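Long-range contacts in putative exported protein (Aeromonas hydrophila subsp. hydrophila, PDB 4PJ2), which probably acts as a periplasmic inhibitor of i-type lysozymes, blocking their attack on the bacterial cell wall, and carries a bound magnesium ion: residues G4-Q8 and T18-G22; P26-Y32 and V54-S60; F106-E110 and Q120-T124. All coordinates share one frame; numbering follows the deposited sequence. Where two conformers were deposited one is given.

Contact 1 (G4-Q8 and T18-G22); sequences GFFKQ and TVSEG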
loop_
_atom_site.group_PDB
_atom_site.type_symbol
_atom_site.label_atom_id
_atom_site.label_comp_id
_atom_site.label_asym_id
_atom_site.label_seq_id
_atom_site.Cartn_x
_atom_site.Cartn_y
_atom_site.Cartn_z
ATOM N N GLY A 4 0.442 10.797 -9.736
ATOM C CA GLY A 4 -0.067 10.821 -8.377
ATOM C C GLY A 4 -1.588 10.889 -8.322
ATOM O O GLY A 4 -2.218 11.627 -9.078
ATOM N N PHE A 5 -2.173 10.111 -7.421
ATOM C CA PHE A 5 -3.620 10.008 -7.298
ATOM C C PHE A 5 -4.255 11.361 -7.042
ATOM O O PHE A 5 -3.779 12.108 -6.206
ATOM C CB PHE A 5 -3.939 9.078 -6.137
ATOM C CG PHE A 5 -5.391 8.795 -5.965
ATOM C CD1 PHE A 5 -5.951 7.636 -6.478
ATOM C CD2 PHE A 5 -6.197 9.679 -5.271
ATOM C CE1 PHE A 5 -7.286 7.377 -6.313
ATOM C CE2 PHE A 5 -7.535 9.425 -5.106
ATOM C CZ PHE A 5 -8.081 8.270 -5.627
ATOM N N PHE A 6 -5.309 11.675 -7.789
ATOM C CA PHE A 6 -6.173 12.822 -7.521
ATOM C C PHE A 6 -7.605 12.467 -7.903
ATOM O O PHE A 6 -7.848 11.963 -9.000
ATOM C CB PHE A 6 -5.731 14.055 -8.314
ATOM C CG PHE A 6 -6.675 15.219 -8.179
ATOM C CD1 PHE A 6 -6.633 16.050 -7.069
ATOM C CD2 PHE A 6 -7.614 15.468 -9.153
ATOM C CE1 PHE A 6 -7.508 17.106 -6.953
ATOM C CE2 PHE A 6 -8.488 16.517 -9.036
ATOM C CZ PHE A 6 -8.431 17.335 -7.937
ATOM N N LYS A 7 -8.548 12.719 -7.003
ATOM C CA LYS A 7 -9.954 12.527 -7.320
ATOM C C LYS A 7 -10.799 13.547 -6.604
ATOM O O LYS A 7 -10.543 13.878 -5.463
ATOM C CB LYS A 7 -10.413 11.127 -6.919
ATOM C CG LYS A 7 -11.807 10.736 -7.418
ATOM C CD LYS A 7 -12.014 9.215 -7.348
ATOM C CE LYS A 7 -13.418 8.805 -7.750
ATOM N NZ LYS A 7 -13.696 9.064 -9.188
ATOM N N GLN A 8 -11.820 14.012 -7.303
ATOM C CA GLN A 8 -12.775 14.963 -6.785
ATOM C C GLN A 8 -14.155 14.310 -6.736
ATOM O O GLN A 8 -14.552 13.649 -7.701
ATOM C CB GLN A 8 -12.809 16.164 -7.717
ATOM C CG GLN A 8 -13.771 17.238 -7.304
ATOM C CD GLN A 8 -13.805 18.371 -8.296
ATOM O OE1 GLN A 8 -12.759 18.833 -8.738
ATOM N NE2 GLN A 8 -15.006 18.814 -8.673
ATOM N N THR A 18 -11.678 16.731 -2.420
ATOM C CA THR A 18 -10.630 16.160 -3.237
ATOM C C THR A 18 -9.690 15.350 -2.358
ATOM O O THR A 18 -9.524 15.627 -1.174
ATOM C CB THR A 18 -9.832 17.201 -4.014
ATOM O OG1 THR A 18 -9.085 17.986 -3.091
ATOM C CG2 THR A 18 -10.733 18.091 -4.851
ATOM N N VAL A 19 -9.090 14.342 -2.969
ATOM C CA VAL A 19 -8.133 13.474 -2.292
ATOM C C VAL A 19 -6.939 13.340 -3.209
ATOM O O VAL A 19 -7.094 13.008 -4.381
ATOM C CB VAL A 19 -8.728 12.088 -1.981
ATOM C CG1 VAL A 19 -7.687 11.220 -1.271
ATOM C CG2 VAL A 19 -9.977 12.241 -1.135
ATOM N N SER A 20 -5.750 13.587 -2.660
ATOM C CA SER A 20 -4.510 13.597 -3.437
ATOM C C SER A 20 -3.394 12.910 -2.686
ATOM O O SER A 20 -3.260 13.092 -1.486
ATOM C CB SER A 20 -4.018 15.035 -3.611
ATOM O OG SER A 20 -4.876 15.803 -4.394
ATOM N N GLU A 21 -2.552 12.158 -3.392
ATOM C CA GLU A 21 -1.286 11.718 -2.807
ATOM C C GLU A 21 -0.287 12.864 -2.792
ATOM O O GLU A 21 -0.325 13.758 -3.625
ATOM C CB GLU A 21 -0.741 10.521 -3.590
ATOM C CG GLU A 21 -1.514 9.240 -3.256
ATOM C CD GLU A 21 -1.111 8.032 -4.074
ATOM O OE1 GLU A 21 -0.424 8.207 -5.093
ATOM O OE2 GLU A 21 -1.493 6.896 -3.707
ATOM N N GLY A 22 0.626 12.838 -1.842
ATOM C CA GLY A 22 1.640 13.882 -1.769
ATOM C C GLY A 22 2.558 13.931 -2.982
ATOM O O GLY A 22 2.984 12.905 -3.505
HETATM O O HOH W 1 -1.157 13.354 -6.381
#
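Lys7 and Val19 form the hydrogen-bonded pair at the middle of this contact. Lys7 N donates a hydrogen bond to Val19 O at 3.0 Å, and Val19 N donates one to Lys7 O at 2.9 Å. On either side along the strands, Phe6 with Ser20 and Gln8 with Thr18 are non-hydrogen-bonded pairs. The strand axes run 177° apart, so residues 6-8 and 18-21 form an antiparallel hairpin at the margin of a four-stranded sheet, with 6-10 as its outermost strand within the chain. Beyond the regular pairing Glu21 N still reaches Phe5 O, and a water donates to both Phe5 O and Glu21 O, bridging the two backbones past the last regular pair.

Among the side chains, the Phe6 ring reaches Ser20 and Thr18 on the face of the sheet it shares with them. With CG trans to the backbone N (chi1 174°), the ring leans across the strand: its CD1 edge meets Ser20 OG in plane at 3.2 Å, and CE1 approaches Thr18 CB at 3.7 Å. The Phe5 ring turns an edge to Val19 O, 3.6 Å from CD2, while its CE2 comes within 4.2 Å of Val19 CG1. This ring and Val19 also pack on Ile61 of strand 60-67, which ties the hairpin to the second sheet.

Polar side-chain contact is sparser. Glu21 lays its carboxylate beside Phe5, CD 3.7 Å from Phe5 CB, and OE1 takes a long, weak bond from Phe5 N, whereas OE2 accepts from Ile61 N. The Glu21 carboxylate is therefore probably restrained in rotation, mainly by Ile61 N with the weak bond from Phe5 N adding little, and it links the residue just before strand 6-10 to the start of strand 60-67.

Contact 2 (P26-Y32 and V54-S60); sequences PASTGSY and VLPRDGS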
loop_
_atom_site.group_PDB
_atom_site.type_symbol
_atom_site.label_atom_id
_atom_site.label_comp_id
_atom_site.label_asym_id
_atom_site.label_seq_id
_atom_site.Cartn_x
_atom_site.Cartn_y
_atom_site.Cartn_z
ATOM N N PRO A 26 7.283 8.653 -3.027
ATOM C CA PRO A 26 7.313 7.341 -3.671
ATOM C C PRO A 26 5.937 6.715 -3.810
ATOM O O PRO A 26 4.959 7.141 -3.197
ATOM C CB PRO A 26 8.152 6.499 -2.714
ATOM C CG PRO A 26 8.154 7.198 -1.433
ATOM C CD PRO A 26 7.904 8.637 -1.693
ATOM N N ALA A 27 5.880 5.681 -4.630
ATOM C CA ALA A 27 4.640 4.962 -4.809
ATOM C C ALA A 27 4.201 4.205 -3.558
ATOM O O ALA A 27 3.015 4.108 -3.287
ATOM C CB ALA A 27 4.752 4.019 -5.988
ATOM N N SER A 28 5.158 3.669 -2.806
ATOM C CA SER A 28 4.848 2.709 -1.748
ATOM C C SER A 28 4.474 3.332 -0.434
ATOM O O SER A 28 3.959 2.636 0.443
ATOM C CB SER A 28 6.043 1.799 -1.447
ATOM O OG SER A 28 6.477 1.052 -2.555
ATOM N N THR A 29 4.808 4.604 -0.218
ATOM C CA THR A 29 4.626 5.196 1.096
ATOM C C THR A 29 4.627 6.700 0.967
ATOM O O THR A 29 5.136 7.227 -0.011
ATOM C CB THR A 29 5.742 4.707 2.082
ATOM O OG1 THR A 29 5.484 5.157 3.407
ATOM C CG2 THR A 29 7.146 5.162 1.667
ATOM N N GLY A 30 4.083 7.385 1.962
ATOM C CA GLY A 30 4.091 8.838 1.970
ATOM C C GLY A 30 2.858 9.332 2.675
ATOM O O GLY A 30 2.570 8.928 3.799
ATOM N N SER A 31 2.123 10.212 2.012
ATOM C CA SER A 31 0.966 10.858 2.596
ATOM C C SER A 31 -0.121 10.990 1.554
ATOM O O SER A 31 0.094 10.830 0.363
ATOM C CB SER A 31 1.337 12.241 3.125
ATOM O OG SER A 31 1.641 13.120 2.045
ATOM N N TYR A 32 -1.290 11.364 2.033
ATOM C CA TYR A 32 -2.327 11.881 1.169
ATOM C C TYR A 32 -3.038 12.985 1.919
ATOM O O TYR A 32 -2.930 13.103 3.134
ATOM C CB TYR A 32 -3.289 10.784 0.735
ATOM C CG TYR A 32 -4.181 10.254 1.818
ATOM C CD1 TYR A 32 -5.435 10.797 2.023
ATOM C CD2 TYR A 32 -3.795 9.195 2.617
ATOM C CE1 TYR A 32 -6.270 10.286 2.985
ATOM C CE2 TYR A 32 -4.622 8.683 3.581
ATOM C CZ TYR A 32 -5.859 9.227 3.761
ATOM O OH TYR A 32 -6.719 8.741 4.711
ATOM N N VAL A 54 -3.905 16.150 6.280
ATOM C CA VAL A 54 -2.875 15.328 5.662
ATOM C C VAL A 54 -2.635 14.116 6.563
ATOM O O VAL A 54 -2.466 14.272 7.772
ATOM C CB VAL A 54 -1.539 16.096 5.503
ATOM C CG1 VAL A 54 -0.598 15.292 4.628
ATOM C CG2 VAL A 54 -1.775 17.469 4.901
ATOM N N LEU A 55 -2.641 12.929 5.965
ATOM C CA LEU A 55 -2.483 11.684 6.696
ATOM C C LEU A 55 -1.398 10.836 6.052
ATOM O O LEU A 55 -1.142 10.939 4.860
ATOM C CB LEU A 55 -3.782 10.884 6.693
ATOM C CG LEU A 55 -4.805 11.282 7.750
ATOM C CD1 LEU A 55 -5.532 12.539 7.369
ATOM C CD2 LEU A 55 -5.783 10.169 7.973
ATOM N N PRO A 56 -0.788 9.948 6.834
ATOM C CA PRO A 56 0.142 8.983 6.261
ATOM C C PRO A 56 -0.567 7.972 5.377
ATOM O O PRO A 56 -1.744 7.664 5.600
ATOM C CB PRO A 56 0.752 8.293 7.491
ATOM C CG PRO A 56 -0.148 8.555 8.565
ATOM C CD PRO A 56 -0.936 9.776 8.281
ATOM N N ARG A 57 0.146 7.461 4.381
ATOM C CA ARG A 57 -0.351 6.325 3.621
ATOM C C ARG A 57 0.677 5.256 3.526
ATOM O O ARG A 57 1.817 5.465 3.132
ATOM C CB ARG A 57 -0.837 6.665 2.227
ATOM C CG ARG A 57 0.175 7.329 1.398
ATOM C CD ARG A 57 -0.217 7.530 -0.097
ATOM N NE ARG A 57 0.869 8.287 -0.699
ATOM C CZ ARG A 57 1.887 7.793 -1.384
ATOM N NH1 ARG A 57 1.962 6.509 -1.678
ATOM N NH2 ARG A 57 2.830 8.611 -1.818
ATOM N N ASP A 58 0.227 4.068 3.886
ATOM C CA ASP A 58 1.056 2.886 3.800
ATOM C C ASP A 58 0.681 2.128 2.547
ATOM O O ASP A 58 -0.009 1.083 2.589
ATOM C CB ASP A 58 0.901 2.018 5.024
ATOM C CG ASP A 58 1.765 0.806 4.950
ATOM O OD1 ASP A 58 2.754 0.822 4.177
ATOM O OD2 ASP A 58 1.460 -0.167 5.652
ATOM N N GLY A 59 1.107 2.669 1.426
ATOM C CA GLY A 59 0.865 2.098 0.127
ATOM C C GLY A 59 0.281 3.145 -0.771
ATOM O O GLY A 59 0.493 4.338 -0.567
ATOM N N SER A 60 -0.452 2.692 -1.768
ATOM C CA SER A 60 -1.095 3.547 -2.758
ATOM C C SER A 60 -2.601 3.609 -2.519
ATOM O O SER A 60 -3.219 2.613 -2.123
ATOM C CB SER A 60 -0.864 2.968 -4.152
ATOM O OG SER A 60 0.479 2.582 -4.334
HETATM O O HOH W 2 3.314 0.044 1.281
HETATM O O HOH W 3 4.544 2.959 4.766
#
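The hairpin of strands 30-37 and 49-57 ends here in two loops drawn together around one arginine, Arg57, which pairs with Gly30 through backbone bonds in both directions. Tyr32 and Leu55 form the next hydrogen-bonded pair, Tyr32 N to Leu55 O and Leu55 N to Tyr32 O, both 2.9 Å.

From Arg57 the side chain leaves with CG wedged between backbone N and carbonyl carbon (chi1 57°), then runs extended to NE along residues 30-31, its CG 3.5 Å from Ser31 N. The carbonyls hydrogen-bonded to the guanidinium meet its edge: NE donates to Ser31 O at 2.9 Å, from above that carbonyl's plane, and NH2 to Pro26 O at 2.9 Å with an N-H...O angle of 166°. NH1 bonds Gly59 O at 2.8 Å and adds a weak bond to Ala27 O. Thr29 O and Gly30 CA lie over one face. Glu25 forms a salt bridge with NH2, and its other oxygen accepts from Ser31 OG.

Tyr32 and Leu55 lie side by side, Leu55 CB standing 4.2 Å from the ring centroid over its face, a CH-pi contact; the Tyr32 hydroxyl bonds Asp93 of strand 90-98. Two waters join Asp58 OD1 to Ser28 O and to Thr29 OG1. Ala27 N and Ser28 OG each hydrogen-bond an acidic side chain on the chain of another protein.

Since the buried charge of Arg57 is met by backbone carbonyls from both segments as well as by Glu25, one side chain fixes the loop 26-29 against 57-59, beside the surface that the other chain touches.

Contact 3 (F106-E110 and Q120-T124); sequences FNHVE and QALKT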
loop_
_atom_site.group_PDB
_atom_site.type_symbol
_atom_site.label_atom_id
_atom_site.label_comp_id
_atom_site.label_asym_id
_atom_site.label_seq_id
_atom_site.Cartn_x
_atom_site.Cartn_y
_atom_site.Cartn_z
ATOM N N PHE A 106 -12.705 9.998 11.478
ATOM C CA PHE A 106 -13.723 9.231 12.186
ATOM C C PHE A 106 -13.164 7.882 12.670
ATOM O O PHE A 106 -13.537 7.460 13.758
ATOM C CB PHE A 106 -14.969 9.077 11.297
ATOM C CG PHE A 106 -16.007 8.151 11.855
ATOM C CD1 PHE A 106 -16.900 8.590 12.818
ATOM C CD2 PHE A 106 -16.103 6.850 11.402
ATOM C CE1 PHE A 106 -17.873 7.741 13.332
ATOM C CE2 PHE A 106 -17.068 5.994 11.905
ATOM C CZ PHE A 106 -17.956 6.439 12.874
ATOM N N ASN A 107 -12.245 7.248 11.921
ATOM C CA ASN A 107 -11.634 5.960 12.327
ATOM C C ASN A 107 -10.475 5.559 11.386
ATOM O O ASN A 107 -10.324 6.154 10.327
ATOM C CB ASN A 107 -12.726 4.885 12.346
ATOM C CG ASN A 107 -12.353 3.652 13.156
ATOM O OD1 ASN A 107 -11.347 3.613 13.867
ATOM N ND2 ASN A 107 -13.195 2.640 13.061
ATOM N N HIS A 108 -9.671 4.572 11.796
ATOM C CA HIS A 108 -8.564 4.014 11.002
ATOM C C HIS A 108 -8.479 2.500 11.207
ATOM O O HIS A 108 -8.648 2.027 12.320
ATOM C CB HIS A 108 -7.236 4.674 11.421
ATOM C CG HIS A 108 -6.010 4.058 10.812
ATOM N ND1 HIS A 108 -5.535 4.408 9.568
ATOM C CD2 HIS A 108 -5.141 3.143 11.302
ATOM C CE1 HIS A 108 -4.432 3.724 9.310
ATOM N NE2 HIS A 108 -4.173 2.944 10.346
ATOM N N VAL A 109 -8.209 1.755 10.137
ATOM C CA VAL A 109 -7.904 0.325 10.234
ATOM C C VAL A 109 -6.700 0.043 9.356
ATOM O O VAL A 109 -6.420 0.798 8.431
ATOM C CB VAL A 109 -9.098 -0.558 9.796
ATOM C CG1 VAL A 109 -10.267 -0.363 10.752
ATOM C CG2 VAL A 109 -9.503 -0.280 8.355
ATOM N N GLU A 110 -5.980 -1.028 9.644
ATOM C CA GLU A 110 -4.807 -1.376 8.850
ATOM C C GLU A 110 -4.474 -2.848 9.035
ATOM O O GLU A 110 -4.975 -3.509 9.955
ATOM C CB GLU A 110 -3.595 -0.515 9.215
ATOM C CG GLU A 110 -3.130 -0.651 10.632
ATOM C CD GLU A 110 -1.859 0.127 10.841
ATOM O OE1 GLU A 110 -1.938 1.371 10.901
ATOM O OE2 GLU A 110 -0.778 -0.491 10.903
ATOM N N GLN A 120 -16.729 -3.137 6.997
ATOM C CA GLN A 120 -17.050 -3.938 8.171
ATOM C C GLN A 120 -16.025 -3.681 9.263
ATOM O O GLN A 120 -16.354 -3.538 10.433
ATOM C CB GLN A 120 -17.063 -5.433 7.800
ATOM C CG GLN A 120 -17.326 -6.406 8.964
ATOM C CD GLN A 120 -16.936 -7.856 8.649
ATOM O OE1 GLN A 120 -16.183 -8.127 7.710
ATOM N NE2 GLN A 120 -17.438 -8.788 9.452
ATOM N N ALA A 121 -14.756 -3.629 8.868
ATOM C CA ALA A 121 -13.687 -3.450 9.842
ATOM C C ALA A 121 -13.777 -2.088 10.525
ATOM O O ALA A 121 -13.514 -1.958 11.721
ATOM C CB ALA A 121 -12.339 -3.621 9.177
ATOM N N LEU A 122 -14.170 -1.080 9.759
ATOM C CA LEU A 122 -14.325 0.271 10.284
ATOM C C LEU A 122 -15.559 0.432 11.168
ATOM O O LEU A 122 -15.675 1.428 11.885
ATOM C CB LEU A 122 -14.407 1.273 9.134
ATOM C CG LEU A 122 -13.112 1.608 8.408
ATOM C CD1 LEU A 122 -13.430 2.226 7.054
ATOM C CD2 LEU A 122 -12.241 2.545 9.237
ATOM N N LYS A 123 -16.482 -0.528 11.098
ATOM C CA LYS A 123 -17.721 -0.470 11.875
ATOM C C LYS A 123 -17.668 -1.384 13.092
ATOM O O LYS A 123 -18.514 -1.280 13.979
ATOM C CB LYS A 123 -18.921 -0.874 11.015
ATOM C CG LYS A 123 -19.373 0.167 10.006
ATOM C CD LYS A 123 -20.771 -0.165 9.516
ATOM C CE LYS A 123 -20.971 0.208 8.067
ATOM N NZ LYS A 123 -22.171 -0.460 7.488
ATOM N N THR A 124 -16.690 -2.285 13.124
ATOM C CA THR A 124 -16.538 -3.220 14.232
ATOM C C THR A 124 -15.446 -2.747 15.182
ATOM O O THR A 124 -14.340 -2.428 14.751
ATOM C CB THR A 124 -16.161 -4.621 13.716
ATOM O OG1 THR A 124 -17.086 -5.028 12.700
ATOM C CG2 THR A 124 -16.169 -5.636 14.851
#
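Val109 and Leu122 make the main apolar contact, Val109 CG1 lying 3.8 Å from Leu122 CD2, with the two side chains passing at a slant. The other methyl of Val109, CG2, also comes near Leu122, 4.0 Å from CD2. CG1 meets the helix a second time at Ala121, 4.2 Å from its CB and 3.7 Å from its carbonyl O. The single polar link belongs to Asn107. Its ND2 donates to Leu122 O at 3.0 Å; the acceptor lies 1° from the amide plane, but the bond is bent, with an N-H...O angle of 137°. Asn107 and Leu122 run past each other in opposite directions, which brings Leu122 CD2 to 3.9 Å from Asn107 CB.

The amide sits here because CG extends trans to the backbone N (chi1 -161°), and OD1 also takes a weak bond from His108 N, which may restrain the amide's rotation. Behind these groups stands strand 102-112, the outermost strand of the second four-stranded antiparallel sheet, against which the short C-terminal helix 118-123 packs by one side. Phe106 and Asn107 both face Ala94 of strand 90-98, a classic beta bulge.

At the next remove, within residues 120-124, Gln120 O accepts from Lys123 N and, on the opposite face of its plane, from Thr124 OG1 at 2.8 Å. On the strand, His108 points away from the helix; NE2 bonds Glu110 OE1 at 2.8 Å, in the ring plane and on the anti lone pair of the carboxylate, while ND1 bonds Asp93. Phe106 packs on Leu69 and Asn70 in the loop that binds the magnesium ion, and Lys123 also touches Leu69.

Contacts 1 and 2 share one sheet: strands 16-21 and 30-37 are neighbours, the contact centres lie about 11 Å apart, and they meet directly, Gly22 N lying 3.0 Å from Ser31 O in a probable hydrogen bond. The Glu21 side chain also packs on Arg57, its CG 3.6 Å from Arg57 NE. Contact 3 belongs to the other sheet, its centre about 21 Å from that of contact 1 and about 18 Å from that of contact 2; nearest atoms of contacts 2 and 3 are about 6 Å apart. Asp93 bridges that gap, bonding both Tyr32 and His108. The magnesium ion lies about 12 Å from the Leu122 side chain of contact 3.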